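Local coordinates for protein guanylate kinase (PDB 3TR0) that catalyses the transfer of a phosphate group from ATP to GMP, yielding ADP and GDP, and probably serves to recycle GMP, at residues Lys6-Ile11 with Pro117-Ile122. Residues are numbered along the deposited sequence; the frame is centred on the assembly and turned at random.
Sequences KANLFI and PPALSI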
ATOM      1  N   LYS A   6      -3.597  14.457  -5.548  1.00 27.01           N
ATOM      2  CA  LYS A   6      -2.505  14.633  -4.603  1.00 20.53           C
ATOM      3  C   LYS A   6      -1.376  13.718  -5.049  1.00 23.44           C
ATOM      4  O   LYS A   6      -1.122  12.673  -4.447  1.00 20.62           O
ATOM      5  CB  LYS A   6      -2.922  14.318  -3.169  1.00 29.17           C
ATOM      6  CG  LYS A   6      -1.867  14.718  -2.145  1.00 34.26           C
ATOM      7  CD  LYS A   6      -2.427  14.757  -0.736  1.00 40.07           C
ATOM      8  CE  LYS A   6      -1.359  15.145   0.277  1.00 42.43           C
ATOM      9  NZ  LYS A   6      -0.295  14.114   0.386  1.00 48.59           N
ATOM     10  N   ALA A   7      -0.715  14.123  -6.125  1.00 21.00           N
ATOM     11  CA  ALA A   7       0.274  13.293  -6.792  1.00 15.01           C
ATOM     12  C   ALA A   7       1.500  13.076  -5.921  1.00 22.01           C
ATOM     13  O   ALA A   7       1.830  13.904  -5.076  1.00 18.34           O
ATOM     14  CB  ALA A   7       0.671  13.924  -8.124  1.00 19.12           C
ATOM     15  N   ASN A   8       2.180  11.959  -6.143  1.00 14.84           N
ATOM     16  CA  ASN A   8       3.316  11.591  -5.318  1.00 21.93           C
ATOM     17  C   ASN A   8       4.483  11.175  -6.200  1.00 19.67           C
ATOM     18  O   ASN A   8       4.318  10.960  -7.404  1.00 16.28           O
ATOM     19  CB  ASN A   8       2.920  10.441  -4.383  1.00 24.13           C
ATOM     20  CG  ASN A   8       3.798  10.354  -3.146  1.00 24.14           C
ATOM     21  OD1 ASN A   8       4.810  11.039  -3.034  1.00 20.40           O
ATOM     22  ND2 ASN A   8       3.405   9.505  -2.206  1.00 22.05           N
ATOM     23  N   LEU A   9       5.661  11.077  -5.598  1.00 13.94           N
ATOM     24  CA  LEU A   9       6.828  10.531  -6.272  1.00 12.45           C
ATOM     25  C   LEU A   9       7.018   9.074  -5.863  1.00 18.60           C
ATOM     26  O   LEU A   9       6.922   8.736  -4.690  1.00 18.33           O
ATOM     27  CB  LEU A   9       8.075  11.330  -5.902  1.00 15.13           C
ATOM     28  CG  LEU A   9       8.026  12.836  -6.179  1.00 17.95           C
ATOM     29  CD1 LEU A   9       9.325  13.489  -5.735  1.00 22.15           C
ATOM     30  CD2 LEU A   9       7.770  13.096  -7.655  1.00 19.28           C
ATOM     31  N   PHE A  10       7.288   8.218  -6.840  1.00 14.89           N
ATOM     32  CA  PHE A  10       7.540   6.814  -6.575  1.00 19.01           C
ATOM     33  C   PHE A  10       8.936   6.469  -7.042  1.00 17.12           C
ATOM     34  O   PHE A  10       9.197   6.412  -8.242  1.00 16.51           O
ATOM     35  CB  PHE A  10       6.503   5.940  -7.278  1.00 14.85           C
ATOM     36  CG  PHE A  10       5.117   6.089  -6.720  1.00 15.23           C
ATOM     37  CD1 PHE A  10       4.697   5.305  -5.662  1.00 14.28           C
ATOM     38  CD2 PHE A  10       4.242   7.032  -7.238  1.00 14.60           C
ATOM     39  CE1 PHE A  10       3.424   5.443  -5.142  1.00 17.68           C
ATOM     40  CE2 PHE A  10       2.973   7.173  -6.721  1.00 12.37           C
ATOM     41  CZ  PHE A  10       2.564   6.381  -5.667  1.00 17.31           C
ATOM     42  N   ILE A  11       9.833   6.260  -6.081  1.00 14.30           N
ATOM     43  CA  ILE A  11      11.235   5.989  -6.374  1.00 12.52           C
ATOM     44  C   ILE A  11      11.406   4.501  -6.616  1.00 15.00           C
ATOM     45  O   ILE A  11      10.966   3.688  -5.809  1.00 14.56           O
ATOM     46  CB  ILE A  11      12.135   6.410  -5.196  1.00 19.17           C
ATOM     47  CG1 ILE A  11      11.962   7.902  -4.894  1.00 21.06           C
ATOM     48  CG2 ILE A  11      13.596   6.094  -5.489  1.00 21.42           C
ATOM     49  CD1 ILE A  11      12.414   8.301  -3.506  1.00 22.43           C
ATOM     50  N   PRO A 117       8.919  14.406   1.399  1.00 35.30           N
ATOM     51  CA  PRO A 117       8.634  13.401   2.432  1.00 33.87           C
ATOM     52  C   PRO A 117       7.582  12.339   2.075  1.00 32.75           C
ATOM     53  O   PRO A 117       7.776  11.182   2.440  1.00 30.57           O
ATOM     54  CB  PRO A 117       8.179  14.241   3.639  1.00 40.68           C
ATOM     55  CG  PRO A 117       7.980  15.636   3.120  1.00 41.15           C
ATOM     56  CD  PRO A 117       8.878  15.775   1.936  1.00 36.73           C
ATOM     57  N   PRO A 118       6.488  12.717   1.388  1.00 27.54           N
ATOM     58  CA  PRO A 118       5.466  11.702   1.096  1.00 22.78           C
ATOM     59  C   PRO A 118       5.952  10.622   0.133  1.00 19.52           C
ATOM     60  O   PRO A 118       5.278   9.604  -0.013  1.00 17.94           O
ATOM     61  CB  PRO A 118       4.345  12.515   0.433  1.00 30.30           C
ATOM     62  CG  PRO A 118       4.579  13.919   0.866  1.00 33.82           C
ATOM     63  CD  PRO A 118       6.065  14.054   0.944  1.00 31.79           C
ATOM     64  N   ALA A 119       7.092  10.847  -0.520  1.00 18.72           N
ATOM     65  CA  ALA A 119       7.607   9.899  -1.508  1.00 18.94           C
ATOM     66  C   ALA A 119       7.706   8.456  -0.996  1.00 20.68           C
ATOM     67  O   ALA A 119       8.141   8.204   0.133  1.00 18.45           O
ATOM     68  CB  ALA A 119       8.960  10.367  -2.030  1.00 18.99           C
ATOM     69  N   LEU A 120       7.302   7.512  -1.840  1.00 13.52           N
ATOM     70  CA  LEU A 120       7.429   6.094  -1.524  1.00 14.54           C
ATOM     71  C   LEU A 120       8.560   5.507  -2.353  1.00 17.62           C
ATOM     72  O   LEU A 120       8.742   5.876  -3.513  1.00 17.42           O
ATOM     73  CB  LEU A 120       6.124   5.349  -1.817  1.00 15.21           C
ATOM     74  CG  LEU A 120       4.921   5.651  -0.915  1.00 23.86           C
ATOM     75  CD1 LEU A 120       3.771   4.709  -1.242  1.00 20.18           C
ATOM     76  CD2 LEU A 120       5.302   5.539   0.551  1.00 25.71           C
ATOM     77  N   SER A 121       9.331   4.602  -1.761  1.00 13.69           N
ATOM     78  CA  SER A 121      10.451   4.007  -2.475  1.00 14.88           C
ATOM     79  C   SER A 121      10.328   2.483  -2.530  1.00 16.54           C
ATOM     80  O   SER A 121       9.919   1.845  -1.556  1.00 14.03           O
ATOM     81  CB  SER A 121      11.789   4.452  -1.866  1.00 18.26           C
ATOM     82  OG  SER A 121      11.894   4.069  -0.508  1.00 18.81           O
ATOM     83  N   ILE A 122      10.661   1.922  -3.690  1.00 16.08           N
ATOM     84  CA  ILE A 122      10.553   0.489  -3.943  1.00 14.42           C
ATOM     85  C   ILE A 122      11.896  -0.031  -4.443  1.00 13.53           C
ATOM     86  O   ILE A 122      12.470   0.529  -5.380  1.00 16.98           O
ATOM     87  CB  ILE A 122       9.513   0.203  -5.045  1.00 14.51           C
ATOM     88  CG1 ILE A 122       8.170   0.849  -4.701  1.00 18.89           C
ATOM     89  CG2 ILE A 122       9.383  -1.298  -5.289  1.00 13.57           C
ATOM     90  CD1 ILE A 122       7.189   0.884  -5.862  1.00 17.50           C
TER
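The amide of Asn8 is gripped on both of its polar atoms: ND2 gives a hydrogen bond to Pro118 O (2.9 Å) and another to Glu187 of helix 173-187, while OD1 accepts the N-H of the next residue, Leu9, in a bent bond. This clamp sits just before two neighbouring parallel strands begin, 9-13 and 120-125, in the central sheet of the P-loop kinase fold; the first runs on into the predicted ATP-binding loop that begins at Ala14. With CG anti to the backbone N (chi1 -157°), CG of Asn8 lies on the side of Pro118. The Pro118 oxygen lies in the amide plane of Asn8, yet ND2 sits well above the plane of the Pro118 carbonyl. Beyond the clamp the backbones zip together: Leu120 N bonds to Leu9 O, Leu120 O takes Ile11 N (2.8 Å), and Ile122 N returns to Ile11 O. Leu120 thus uses both its N-H and its carbonyl on strand 9-13. On the other sheet face from Phe10 and Leu120, Ile11 CB meets Ser121 CB at 3.9 Å, and Ile112 of helix 106-115 packs on Leu9, Ile11 and Ala119. Ser121 OG is held by Arg113 of that helix. Helix 173-187 packs over Phe10 and Leu120, whose side chains run alongside each other off the same face of the sheet, with Phe10 CE1 4.0 Å from Leu120 CD1.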